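Sulfide-quinone reductase (Aquifex aeolicus, PDB 3HYW) oxidises hydrogen sulfide with the help of FAD and passes the electrons to a quinone, building up polysulfur that is released typically as cyclooctasulfur. Local coordinates at residues L109-A113 with E114-E118; A126-A129 with L130-Q133; R174-R177 with Y178-P181; V275-N278 with R279-N283; N327-N330 with D331-N335. All coordinates share one frame; numbering follows the deposited sequence.

How the interactions relate
All five contacts are local, made between residues close in the chain. Interaction 4 is the most buried; the other four are only partly buried. Interactions 1 and 2 touch each other, with Phe111 CZ 4.1 Å from His128 NE2. Interactions 4 and 5 also meet: Cys280 packs on Asn327 of helix 314-332. Interaction 3 stands apart, its centre about 31 Å from the centre of the chain, and faces a neighbouring subunit. The chemistry follows the place. Interaction 2 is helix backbone bonding. Interactions 3 and 5 both include the Schellman end of a helix, and interaction 3 then goes on into a 3-10 turn. In interactions 1, 3 and 4 a polar side chain bonds backbone atoms of a turn.

Interaction 1 of 5, residues L109-A113 with E114-E118; sequences LVFGA and EGQEE
Phe111 and Ala113 are covered by Gln116, whose side chain folds back over the loop that precedes it. CG of Gln116 lies anti to its backbone N (chi1 178°) and the chain runs on extended, which carries the amide back to Phe111 and Ala113. There OE1 of Gln116 accepts from Ala113 N at 3.1 Å, and the donor lies in the carbonyl plane. The other end of the amide, NE2 of Gln116, lies at the edge of the Phe111 ring, 3.6 Å from CD1. Ring and amide planes are nearly perpendicular, 86° apart. NE2 also makes a weak hydrogen bond to Met251 O on strand 247-255. The chain here leaves strand 108-110 and enters helix 116-119 through a type II beta turn from Ala113 to Gln116, with Gly115 at the N-cap position. The turn is closed by Gln116 N bonding Ala113 O at 3.1 Å, the donor standing well above the carbonyl plane. Glu117 covers one face of the Phe111 ring. Its CG makes a CH-pi contact, 4.0 Å from the ring centroid of Phe111 and offset toward the rim. The Glu117 carboxylate is nearly parallel to the ring, 16° apart, with CD 3.8 Å from Phe111 CD2.

Interaction 2 of 5, residues A126-A129 with L130-Q133; sequences AEHA and LETQ
This is a contact within one helix: Ala126-Ala129 form the first turn of helix 126-141 and Leu130-Gln133 the next. Regular i to i+4 backbone bonds hold the two turns together. Leu130 N donates to Ala126 O at 3.0 Å, and Thr132 N to His128 O at 3.0 Å. The bond from Gln133 N to Ala129 O matches them in length, while that from Glu131 N to Glu127 O is weak at 3.4 Å.

The side chains lie close along the helix surface. His128 and Glu131 run side by side and point the same way, with His128 CD2 4.0 Å from Glu131 OE1. Ring and carboxylate planes are turned 76° apart. The polar ends do not meet: His128 NE2 stays 4.9 Å from Glu131 OE1. On another side of the helix, Leu130 folds back along the backbone. Its CG is anti to the carbonyl carbon (chi1 -73°), which brings CD1 of Leu130 to 3.4 Å from Ala126 O. Thr132 OG1 lies 3.2 Å from His128 O, but its hydrogen bond with Ser122 O is the stronger link.

Glu127 turns its carboxylate to the FAD-binding region, with a salt bridge to Arg36, an FAD-binding residue, and a hydrogen bond to Tyr38. Ala126, Ala129 and Leu130 pack on helix 45-50. Thr132 meets the loop after helix 116-119 at Thr121 and Ile123, and His128 touches Ser122 there.

Interaction 3 of 5, residues R174-R177 with Y178-P181; sequences RGIR and YKVP
Arg177 reaches forward to Val180 across the short 3-10 turn that follows helix 158-173. That helix ends in a Schellman motif with Gly175 as the C-prime residue, and the chain then runs on to strand 182-185. CB of Arg177 starts 3.3 Å from Tyr178 N. CG is anti to the backbone N (chi1 179°), and bends at chi2 and chi3 swing the rest of the chain toward Val180. CD of Arg177 comes to 4.2 Å from Val180 O. Beyond it NE of Arg177 donates to Val180 O at 3.0 Å, and NH2 of Arg177 to the same oxygen at 2.8 Å. Two nitrogens thus grip one carbonyl oxygen side-on, and each partner lies in the other's plane. NH2 bonds Asn214 O as well, and NH1 bonds His168, so the guanidinium is fixed from several directions. An alanine here would take away both bonds to Val180 O, and is likely to leave that carbonyl without its mate and the turn less firmly held.

The backbone adds its own bonds, Lys179 N to Ile176 O and Val180 N to Arg177 O, both with the donor well above the carbonyl plane. A neighbouring subunit covers this corner: its Glu368 accepts from Tyr178 N, and its Arg342 makes a cation-pi contact with the Tyr178 ring. Lys179 CG sits over the centre of that ring, while Gly175 O lies in plane at its edge, 3.6 Å from Tyr178 CE2.

Interaction 4 of 5, residues V275-N278 with R279-N283; sequences VIVN and RCFQN
Asn278 bonds to three of the residues that follow it, and its OD1 takes two backbone N-H groups. Cys280 N reaches Asn278 OD1 at 2.9 Å and Gln282 N reaches it at 3.2 Å, from opposite faces of the amide plane. CG of Asn278 sits between the backbone N and the carbonyl carbon (chi1 60°), which holds the amide over the turn. ND2 of Asn278 gives a weak bond to Gln282 OE1 at 3.4 Å, the two amide planes being 64° apart. The backbone of Asn278 joins in: its N donates to Gln282 O at 2.8 Å. A leucine in its place would lack the acceptor, and would probably leave the N-H groups of Cys280 and Gln282 without their shared partner.

These bonds frame a type I beta turn from Asn278 to Phe281, closed by Phe281 N bonding Asn278 O at 3.0 Å. The turn lies in the loop between helix 258-261 and strand 289-291. Next to it Val277 packs on Phe281, with CG2 of Val277 3.9 Å from CD2 of Phe281. Val277 CA also makes a CA-H...O contact with Gln282 O at 3.4 Å.

Farther out, Cys280 is tied to Cys422 by a disulfide, and Arg279 bonds Ser428 and Asp421 O, so the turn is joined to the C-terminal tail. NE2 of Gln282 is held by Lys287 O. Phe281 packs on Met320 and Val324 of helix 314-332.

Interaction 5 of 5, residues N327-N330 with D331-N335; sequences NIVN and DIRNN
A Schellman motif ends helix 314-332 here, with Asn334, at positive phi, as its C-prime residue. Asn335 N turns back to Asn330 O at 2.7 Å, the donor lying in the carbonyl plane, and Asn334 N bonds Asp331 O. Ahead of it the last helical bonds run from Asp331 N to Asn327 O, from Ile332 N to Ile328 O and from Arg333 N to Val329 O. The reversal brings Asn330 and Asn335 side by side. Their amides are stacked, the planes 14° apart, with CG of Asn330 3.8 Å from CG of Asn335. Both amides are held by Asp337: Asn330 ND2 donates to its carbonyl oxygen and Asn335 OD1 accepts from its N. Ile328 meets Ile332 one turn on, with CG2 of Ile328 4.1 Å from CD1 of Ile332, and both pack on Tyr100 of strand 100-103. Val329 also touches helix 12-24 at Leu21 and Leu24. Arg333 lies alongside Val329, its CG anti to the carbonyl carbon (chi1 -71°) and its chain extended to NE. This lays the guanidinium over the valine, and CG1 of Val329 sits against one face, 3.3 Å from NH1 of Arg333.

Interaction 1 of 5, residues L109-A113 with E114-E118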
loop_
_atom_site.group_PDB
_atom_site.type_symbol
_atom_site.label_atom_id
_atom_site.label_comp_id
_atom_site.label_asym_id
_atom_site.label_seq_id
_atom_site.Cartn_x
_atom_site.Cartn_y
_atom_site.Cartn_z
ATOM N N LEU A 109 21.263 -27.174 10.252
ATOM C CA LEU A 109 21.373 -25.726 10.316
ATOM C C LEU A 109 22.714 -25.241 9.803
ATOM O O LEU A 109 23.756 -25.783 10.175
ATOM C CB LEU A 109 21.141 -25.241 11.745
ATOM C CG LEU A 109 19.856 -25.758 12.411
ATOM C CD1 LEU A 109 19.760 -25.248 13.830
ATOM C CD2 LEU A 109 18.630 -25.368 11.611
ATOM N N VAL A 110 22.672 -24.223 8.947
ATOM C CA VAL A 110 23.883 -23.550 8.457
ATOM C C VAL A 110 23.835 -22.079 8.868
ATOM O O VAL A 110 23.001 -21.307 8.382
ATOM C CB VAL A 110 24.028 -23.658 6.923
ATOM C CG1 VAL A 110 25.304 -22.938 6.424
ATOM C CG2 VAL A 110 24.023 -25.115 6.481
ATOM N N PHE A 111 24.733 -21.707 9.774
ATOM C CA PHE A 111 24.861 -20.326 10.230
ATOM C C PHE A 111 25.831 -19.587 9.317
ATOM O O PHE A 111 26.982 -19.326 9.679
ATOM C CB PHE A 111 25.307 -20.296 11.698
ATOM C CG PHE A 111 24.310 -20.927 12.633
ATOM C CD1 PHE A 111 23.250 -20.182 13.145
ATOM C CD2 PHE A 111 24.408 -22.273 12.972
ATOM C CE1 PHE A 111 22.315 -20.767 13.986
ATOM C CE2 PHE A 111 23.473 -22.866 13.825
ATOM C CZ PHE A 111 22.433 -22.112 14.330
ATOM N N GLY A 112 25.338 -19.258 8.124
ATOM C CA GLY A 112 26.157 -18.783 7.016
ATOM C C GLY A 112 26.819 -17.428 7.141
ATOM O O GLY A 112 27.876 -17.213 6.561
ATOM N N ALA A 113 26.205 -16.508 7.880
ATOM C CA ALA A 113 26.810 -15.195 8.116
ATOM C C ALA A 113 28.002 -15.326 9.059
ATOM O O ALA A 113 28.004 -16.164 9.966
ATOM C CB ALA A 113 25.778 -14.208 8.669
ATOM N N GLU A 114 29.026 -14.512 8.817
ATOM C CA GLU A 114 30.247 -14.542 9.613
ATOM C C GLU A 114 29.944 -14.192 11.064
ATOM O O GLU A 114 29.338 -13.156 11.343
ATOM C CB GLU A 114 31.276 -13.563 9.041
ATOM C CG GLU A 114 32.648 -13.661 9.672
ATOM C CD GLU A 114 33.528 -14.689 8.989
ATOM O OE1 GLU A 114 34.392 -14.274 8.185
ATOM O OE2 GLU A 114 33.346 -15.903 9.245
ATOM N N GLY A 115 30.361 -15.068 11.976
ATOM C CA GLY A 115 30.148 -14.865 13.412
ATOM C C GLY A 115 28.720 -15.096 13.891
ATOM O O GLY A 115 28.382 -14.753 15.023
ATOM N N GLN A 116 27.882 -15.683 13.040
ATOM C CA GLN A 116 26.457 -15.847 13.356
ATOM C C GLN A 116 26.221 -16.838 14.493
ATOM O O GLN A 116 25.557 -16.504 15.481
ATOM C CB GLN A 116 25.659 -16.251 12.113
ATOM C CG GLN A 116 24.161 -16.502 12.370
ATOM C CD GLN A 116 23.408 -16.954 11.129
ATOM O OE1 GLN A 116 23.959 -16.995 10.029
ATOM N NE2 GLN A 116 22.135 -17.297 11.306
ATOM N N GLU A 117 26.765 -18.047 14.358
ATOM C CA GLU A 117 26.597 -19.066 15.394
ATOM C C GLU A 117 27.158 -18.603 16.744
ATOM O O GLU A 117 26.596 -18.929 17.788
ATOM C CB GLU A 117 27.217 -20.402 14.977
ATOM C CG GLU A 117 26.658 -21.596 15.768
ATOM C CD GLU A 117 27.244 -22.941 15.356
ATOM O OE1 GLU A 117 28.044 -22.995 14.400
ATOM O OE2 GLU A 117 26.899 -23.952 16.001
ATOM N N GLU A 118 28.241 -17.826 16.707
ATOM C CA GLU A 118 28.921 -17.347 17.919
ATOM C C GLU A 118 28.264 -16.121 18.564
ATOM O O GLU A 118 28.157 -16.046 19.793
ATOM C CB GLU A 118 30.399 -17.023 17.633
ATOM C CG GLU A 118 31.259 -18.205 17.194
ATOM C CD GLU A 118 31.450 -18.283 15.679
ATOM O OE1 GLU A 118 30.493 -17.995 14.918
ATOM O OE2 GLU A 118 32.570 -18.648 15.252
#

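Interaction 2 of 5, residues A126-A129 with L130-Q133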
loop_
_atom_site.group_PDB
_atom_site.type_symbol
_atom_site.label_atom_id
_atom_site.label_comp_id
_atom_site.label_asym_id
_atom_site.label_seq_id
_atom_site.Cartn_x
_atom_site.Cartn_y
_atom_site.Cartn_z
ATOM N N ALA A 126 15.102 -26.668 20.311
ATOM C CA ALA A 126 14.787 -26.389 21.706
ATOM C C ALA A 126 16.027 -25.887 22.440
ATOM O O ALA A 126 15.959 -24.939 23.218
ATOM C CB ALA A 126 14.238 -27.636 22.385
ATOM N N GLU A 127 17.152 -26.541 22.164
ATOM C CA GLU A 127 18.437 -26.258 22.792
ATOM C C GLU A 127 18.934 -24.845 22.476
ATOM O O GLU A 127 19.376 -24.123 23.370
ATOM C CB GLU A 127 19.465 -27.306 22.355
ATOM C CG GLU A 127 19.210 -28.715 22.929
ATOM C CD GLU A 127 18.230 -29.557 22.116
ATOM O OE1 GLU A 127 17.827 -29.144 21.003
ATOM O OE2 GLU A 127 17.863 -30.653 22.600
ATOM N N HIS A 128 18.842 -24.449 21.208
ATOM C CA HIS A 128 19.170 -23.076 20.799
ATOM C C HIS A 128 18.184 -22.042 21.371
ATOM O O HIS A 128 18.591 -20.965 21.803
ATOM C CB HIS A 128 19.181 -22.955 19.271
ATOM C CG HIS A 128 20.390 -23.548 18.614
ATOM N ND1 HIS A 128 20.304 -24.565 17.689
ATOM C CD2 HIS A 128 21.707 -23.257 18.731
ATOM C CE1 HIS A 128 21.516 -24.883 17.271
ATOM N NE2 HIS A 128 22.386 -24.104 17.889
ATOM N N ALA A 129 16.889 -22.357 21.344
ATOM C CA ALA A 129 15.862 -21.454 21.880
ATOM C C ALA A 129 16.072 -21.137 23.365
ATOM O O ALA A 129 15.846 -20.013 23.805
ATOM C CB ALA A 129 14.452 -22.017 21.632
ATOM N N LEU A 130 16.521 -22.130 24.127
ATOM C CA LEU A 130 16.818 -21.931 25.546
ATOM C C LEU A 130 18.000 -20.987 25.785
ATOM O O LEU A 130 17.964 -20.172 26.707
ATOM C CB LEU A 130 17.015 -23.273 26.258
ATOM C CG LEU A 130 15.684 -24.017 26.438
ATOM C CD1 LEU A 130 15.892 -25.504 26.617
ATOM C CD2 LEU A 130 14.850 -23.431 27.578
ATOM N N GLU A 131 19.026 -21.089 24.943
ATOM C CA GLU A 131 20.149 -20.144 24.954
ATOM C C GLU A 131 19.680 -18.723 24.635
ATOM O O GLU A 131 20.135 -17.765 25.257
ATOM C CB GLU A 131 21.225 -20.567 23.949
ATOM C CG GLU A 131 21.809 -21.964 24.178
ATOM C CD GLU A 131 23.029 -22.249 23.303
ATOM O OE1 GLU A 131 23.081 -21.758 22.148
ATOM O OE2 GLU A 131 23.942 -22.974 23.768
ATOM N N THR A 132 18.780 -18.594 23.659
ATOM C CA THR A 132 18.167 -17.303 23.317
ATOM C C THR A 132 17.422 -16.677 24.499
ATOM O O THR A 132 17.536 -15.474 24.742
ATOM C CB THR A 132 17.198 -17.444 22.134
ATOM O OG1 THR A 132 17.909 -17.945 20.998
ATOM C CG2 THR A 132 16.550 -16.096 21.780
ATOM N N GLN A 133 16.650 -17.497 25.216
ATOM C CA GLN A 133 15.928 -17.054 26.406
ATOM C C GLN A 133 16.894 -16.410 27.398
ATOM O O GLN A 133 16.602 -15.349 27.953
ATOM C CB GLN A 133 15.171 -18.227 27.050
ATOM C CG GLN A 133 14.318 -17.851 28.266
ATOM C CD GLN A 133 13.572 -19.042 28.883
ATOM O OE1 GLN A 133 13.157 -19.984 28.187
ATOM N NE2 GLN A 133 13.385 -18.991 30.196
#

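Interaction 3 of 5, residues R174-R177 with Y178-P181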
loop_
_atom_site.group_PDB
_atom_site.type_symbol
_atom_site.label_atom_id
_atom_site.label_comp_id
_atom_site.label_asym_id
_atom_site.label_seq_id
_atom_site.Cartn_x
_atom_site.Cartn_y
_atom_site.Cartn_z
ATOM N N ARG A 174 6.847 -5.104 29.557
ATOM C CA ARG A 174 7.837 -4.657 30.531
ATOM C C ARG A 174 7.969 -3.126 30.565
ATOM O O ARG A 174 8.687 -2.574 31.404
ATOM C CB ARG A 174 9.194 -5.310 30.240
ATOM C CG ARG A 174 9.235 -6.812 30.517
ATOM C CD ARG A 174 10.511 -7.449 29.985
ATOM N NE ARG A 174 10.612 -8.865 30.340
ATOM C CZ ARG A 174 11.248 -9.340 31.411
ATOM N NH1 ARG A 174 11.863 -8.519 32.252
ATOM N NH2 ARG A 174 11.275 -10.648 31.637
ATOM N N GLY A 175 7.270 -2.454 29.648
ATOM C CA GLY A 175 7.277 -0.993 29.555
ATOM C C GLY A 175 8.611 -0.402 29.136
ATOM O O GLY A 175 8.930 0.730 29.491
ATOM N N ILE A 176 9.388 -1.165 28.370
ATOM C CA ILE A 176 10.719 -0.731 27.935
ATOM C C ILE A 176 10.897 -0.721 26.410
ATOM O O ILE A 176 12.025 -0.634 25.911
ATOM C CB ILE A 176 11.854 -1.566 28.605
ATOM C CG1 ILE A 176 11.699 -3.061 28.291
ATOM C CG2 ILE A 176 11.896 -1.299 30.117
ATOM C CD1 ILE A 176 12.966 -3.878 28.506
ATOM N N ARG A 177 9.789 -0.803 25.675
ATOM C CA ARG A 177 9.833 -0.788 24.207
ATOM C C ARG A 177 10.375 0.545 23.658
ATOM O O ARG A 177 11.033 0.573 22.614
ATOM C CB ARG A 177 8.458 -1.137 23.603
ATOM C CG ARG A 177 8.396 -1.116 22.065
ATOM C CD ARG A 177 9.287 -2.176 21.418
ATOM N NE ARG A 177 10.261 -1.578 20.503
ATOM C CZ ARG A 177 10.065 -1.344 19.206
ATOM N NH1 ARG A 177 8.921 -1.663 18.615
ATOM N NH2 ARG A 177 11.035 -0.790 18.493
ATOM N N TYR A 178 10.125 1.637 24.377
ATOM C CA TYR A 178 10.637 2.952 23.977
ATOM C C TYR A 178 12.162 3.075 24.127
ATOM O O TYR A 178 12.759 4.054 23.671
ATOM C CB TYR A 178 9.903 4.085 24.716
ATOM C CG TYR A 178 10.391 4.365 26.125
ATOM C CD1 TYR A 178 11.092 5.539 26.415
ATOM C CD2 TYR A 178 10.148 3.462 27.167
ATOM C CE1 TYR A 178 11.539 5.810 27.705
ATOM C CE2 TYR A 178 10.593 3.722 28.457
ATOM C CZ TYR A 178 11.289 4.900 28.718
ATOM O OH TYR A 178 11.735 5.167 29.990
ATOM N N LYS A 179 12.779 2.078 24.759
ATOM C CA LYS A 179 14.233 2.028 24.915
ATOM C C LYS A 179 14.888 1.064 23.927
ATOM O O LYS A 179 16.116 1.003 23.846
ATOM C CB LYS A 179 14.614 1.618 26.343
ATOM C CG LYS A 179 14.106 2.544 27.435
ATOM C CD LYS A 179 14.999 2.471 28.672
ATOM C CE LYS A 179 14.428 3.279 29.836
ATOM N NZ LYS A 179 13.162 2.677 30.380
ATOM N N VAL A 180 14.074 0.312 23.182
ATOM C CA VAL A 180 14.590 -0.750 22.308
ATOM C C VAL A 180 14.243 -0.535 20.826
ATOM O O VAL A 180 13.127 -0.858 20.387
ATOM C CB VAL A 180 14.122 -2.163 22.768
ATOM C CG1 VAL A 180 14.738 -3.244 21.890
ATOM C CG2 VAL A 180 14.487 -2.411 24.228
ATOM N N PRO A 181 15.193 0.030 20.051
ATOM C CA PRO A 181 15.025 0.073 18.604
ATOM C C PRO A 181 14.954 -1.340 18.040
ATOM O O PRO A 181 15.707 -2.221 18.469
ATOM C CB PRO A 181 16.298 0.790 18.124
ATOM C CG PRO A 181 16.755 1.578 19.304
ATOM C CD PRO A 181 16.443 0.691 20.470
#

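Interaction 4 of 5, residues V275-N278 with R279-N283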
loop_
_atom_site.group_PDB
_atom_site.type_symbol
_atom_site.label_atom_id
_atom_site.label_comp_id
_atom_site.label_asym_id
_atom_site.label_seq_id
_atom_site.Cartn_x
_atom_site.Cartn_y
_atom_site.Cartn_z
ATOM N N VAL A 275 17.070 -34.761 0.434
ATOM C CA VAL A 275 16.613 -35.987 -0.228
ATOM C C VAL A 275 15.959 -35.720 -1.587
ATOM O O VAL A 275 14.975 -34.987 -1.684
ATOM C CB VAL A 275 15.636 -36.801 0.659
ATOM C CG1 VAL A 275 15.291 -38.131 -0.014
ATOM C CG2 VAL A 275 16.245 -37.041 2.058
ATOM N N ILE A 276 16.502 -36.343 -2.626
ATOM C CA ILE A 276 15.902 -36.275 -3.954
ATOM C C ILE A 276 14.614 -37.093 -3.940
ATOM O O ILE A 276 14.622 -38.295 -3.664
ATOM C CB ILE A 276 16.859 -36.769 -5.062
ATOM C CG1 ILE A 276 18.172 -35.970 -5.034
ATOM C CG2 ILE A 276 16.184 -36.667 -6.452
ATOM C CD1 ILE A 276 19.308 -36.569 -5.896
ATOM N N VAL A 277 13.498 -36.418 -4.194
ATOM C CA VAL A 277 12.202 -37.086 -4.234
ATOM C C VAL A 277 11.449 -36.683 -5.484
ATOM O O VAL A 277 11.754 -35.652 -6.093
ATOM C CB VAL A 277 11.327 -36.803 -2.968
ATOM C CG1 VAL A 277 11.952 -37.421 -1.722
ATOM C CG2 VAL A 277 11.049 -35.301 -2.771
ATOM N N ASN A 278 10.484 -37.514 -5.870
ATOM C CA ASN A 278 9.563 -37.170 -6.946
ATOM C C ASN A 278 8.252 -36.617 -6.363
ATOM O O ASN A 278 8.205 -36.273 -5.184
ATOM C CB ASN A 278 9.343 -38.371 -7.884
ATOM C CG ASN A 278 8.753 -39.591 -7.179
ATOM O OD1 ASN A 278 8.060 -39.478 -6.161
ATOM N ND2 ASN A 278 9.006 -40.770 -7.746
ATOM N N ARG A 279 7.198 -36.540 -7.179
ATOM C CA ARG A 279 5.900 -35.999 -6.745
ATOM C C ARG A 279 5.272 -36.798 -5.600
ATOM O O ARG A 279 4.475 -36.267 -4.815
ATOM C CB ARG A 279 4.922 -35.964 -7.921
ATOM C CG ARG A 279 5.361 -35.071 -9.072
ATOM C CD ARG A 279 4.425 -35.185 -10.258
ATOM N NE ARG A 279 4.844 -34.288 -11.326
ATOM C CZ ARG A 279 4.644 -34.508 -12.618
ATOM N NH1 ARG A 279 5.080 -33.626 -13.506
ATOM N NH2 ARG A 279 4.022 -35.609 -13.029
ATOM N N CYS A 280 5.633 -38.073 -5.521
ATOM C CA CYS A 280 5.060 -39.002 -4.551
ATOM C C CYS A 280 5.994 -39.159 -3.343
ATOM O O CYS A 280 5.840 -40.067 -2.530
ATOM C CB CYS A 280 4.762 -40.341 -5.236
ATOM S SG CYS A 280 3.572 -40.160 -6.608
ATOM N N PHE A 281 6.966 -38.250 -3.258
ATOM C CA PHE A 281 7.962 -38.192 -2.177
ATOM C C PHE A 281 8.770 -39.472 -2.014
ATOM O O PHE A 281 9.217 -39.833 -0.921
ATOM C CB PHE A 281 7.349 -37.632 -0.885
ATOM C CG PHE A 281 7.207 -36.139 -0.934
ATOM C CD1 PHE A 281 6.244 -35.552 -1.755
ATOM C CD2 PHE A 281 8.101 -35.319 -0.256
ATOM C CE1 PHE A 281 6.148 -34.165 -1.864
ATOM C CE2 PHE A 281 8.010 -33.931 -0.359
ATOM C CZ PHE A 281 7.023 -33.356 -1.155
ATOM N N GLN A 282 8.967 -40.117 -3.160
ATOM C CA GLN A 282 9.755 -41.310 -3.290
ATOM C C GLN A 282 11.022 -40.945 -4.051
ATOM O O GLN A 282 10.985 -40.128 -4.971
ATOM C CB GLN A 282 8.927 -42.328 -4.077
ATOM C CG GLN A 282 9.633 -43.591 -4.536
ATOM C CD GLN A 282 8.766 -44.363 -5.507
ATOM O OE1 GLN A 282 8.364 -43.835 -6.542
ATOM N NE2 GLN A 282 8.451 -45.606 -5.167
ATOM N N ASN A 283 12.145 -41.542 -3.664
ATOM C CA ASN A 283 13.376 -41.374 -4.432
ATOM C C ASN A 283 13.212 -42.016 -5.812
ATOM O O ASN A 283 12.713 -43.135 -5.904
ATOM C CB ASN A 283 14.563 -41.997 -3.703
ATOM C CG ASN A 283 15.878 -41.695 -4.384
ATOM O OD1 ASN A 283 16.327 -40.544 -4.428
ATOM N ND2 ASN A 283 16.500 -42.721 -4.929
#

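Interaction 5 of 5, residues N327-N330 with D331-N335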
loop_
_atom_site.group_PDB
_atom_site.type_symbol
_atom_site.label_atom_id
_atom_site.label_comp_id
_atom_site.label_asym_id
_atom_site.label_seq_id
_atom_site.Cartn_x
_atom_site.Cartn_y
_atom_site.Cartn_z
ATOM N N ASN A 327 1.690 -44.864 0.033
ATOM C CA ASN A 327 2.573 -45.347 -1.019
ATOM C C ASN A 327 3.329 -46.614 -0.624
ATOM O O ASN A 327 3.454 -47.544 -1.427
ATOM C CB ASN A 327 3.552 -44.243 -1.440
ATOM C CG ASN A 327 2.884 -43.138 -2.247
ATOM O OD1 ASN A 327 3.432 -42.039 -2.395
ATOM N ND2 ASN A 327 1.700 -43.416 -2.764
ATOM N N ILE A 328 3.832 -46.642 0.612
ATOM C CA ILE A 328 4.530 -47.816 1.158
ATOM C C ILE A 328 3.595 -49.015 1.321
ATOM O O ILE A 328 3.915 -50.140 0.905
ATOM C CB ILE A 328 5.224 -47.480 2.511
ATOM C CG1 ILE A 328 6.441 -46.581 2.269
ATOM C CG2 ILE A 328 5.657 -48.763 3.238
ATOM C CD1 ILE A 328 7.048 -45.975 3.537
ATOM N N VAL A 329 2.442 -48.762 1.931
ATOM C CA VAL A 329 1.428 -49.779 2.165
ATOM C C VAL A 329 0.933 -50.380 0.839
ATOM O O VAL A 329 0.835 -51.602 0.706
ATOM C CB VAL A 329 0.271 -49.191 3.026
ATOM C CG1 VAL A 329 -0.994 -50.014 2.914
ATOM C CG2 VAL A 329 0.718 -49.074 4.477
ATOM N N ASN A 330 0.662 -49.519 -0.141
ATOM C CA ASN A 330 0.213 -49.960 -1.458
ATOM C C ASN A 330 1.264 -50.748 -2.235
ATOM O O ASN A 330 0.921 -51.641 -3.012
ATOM C CB ASN A 330 -0.287 -48.782 -2.288
ATOM C CG ASN A 330 -1.656 -48.314 -1.859
ATOM O OD1 ASN A 330 -2.247 -48.863 -0.926
ATOM N ND2 ASN A 330 -2.172 -47.294 -2.535
ATOM N N ASP A 331 2.538 -50.422 -2.029
ATOM C CA ASP A 331 3.604 -51.218 -2.631
ATOM C C ASP A 331 3.609 -52.629 -2.046
ATOM O O ASP A 331 3.646 -53.613 -2.794
ATOM C CB ASP A 331 4.974 -50.563 -2.466
ATOM C CG ASP A 331 6.044 -51.271 -3.271
ATOM O OD1 ASP A 331 6.062 -51.107 -4.510
ATOM O OD2 ASP A 331 6.852 -52.011 -2.670
ATOM N N ILE A 332 3.549 -52.717 -0.713
ATOM C CA ILE A 332 3.487 -53.999 0.004
ATOM C C ILE A 332 2.324 -54.868 -0.487
ATOM O O ILE A 332 2.477 -56.078 -0.688
ATOM C CB ILE A 332 3.367 -53.788 1.545
ATOM C CG1 ILE A 332 4.641 -53.150 2.103
ATOM C CG2 ILE A 332 3.042 -55.124 2.275
ATOM C CD1 ILE A 332 4.551 -52.712 3.555
ATOM N N ARG A 333 1.169 -54.237 -0.688
ATOM C CA ARG A 333 -0.060 -54.945 -1.040
ATOM C C ARG A 333 -0.267 -55.122 -2.548
ATOM O O ARG A 333 -1.318 -55.594 -2.974
ATOM C CB ARG A 333 -1.266 -54.234 -0.414
ATOM C CG ARG A 333 -1.346 -54.380 1.100
ATOM C CD ARG A 333 -2.450 -53.533 1.682
ATOM N NE ARG A 333 -2.578 -53.739 3.123
ATOM C CZ ARG A 333 -3.192 -52.900 3.954
ATOM N NH1 ARG A 333 -3.745 -51.779 3.498
ATOM N NH2 ARG A 333 -3.247 -53.182 5.248
ATOM N N ASN A 334 0.742 -54.761 -3.344
ATOM C CA ASN A 334 0.655 -54.766 -4.813
ATOM C C ASN A 334 -0.548 -53.973 -5.330
ATOM O O ASN A 334 -1.274 -54.413 -6.229
ATOM C CB ASN A 334 0.697 -56.197 -5.390
ATOM C CG ASN A 334 1.017 -56.224 -6.888
ATOM O OD1 ASN A 334 1.618 -55.292 -7.435
ATOM N ND2 ASN A 334 0.622 -57.311 -7.555
ATOM N N ASN A 335 -0.753 -52.803 -4.731
ATOM C CA ASN A 335 -1.733 -51.835 -5.191
ATOM C C ASN A 335 -0.985 -50.742 -5.963
ATOM O O ASN A 335 -0.161 -50.045 -5.385
ATOM C CB ASN A 335 -2.477 -51.247 -3.987
ATOM C CG ASN A 335 -3.656 -50.369 -4.380
ATOM O OD1 ASN A 335 -3.670 -49.746 -5.444
ATOM N ND2 ASN A 335 -4.650 -50.303 -3.502
#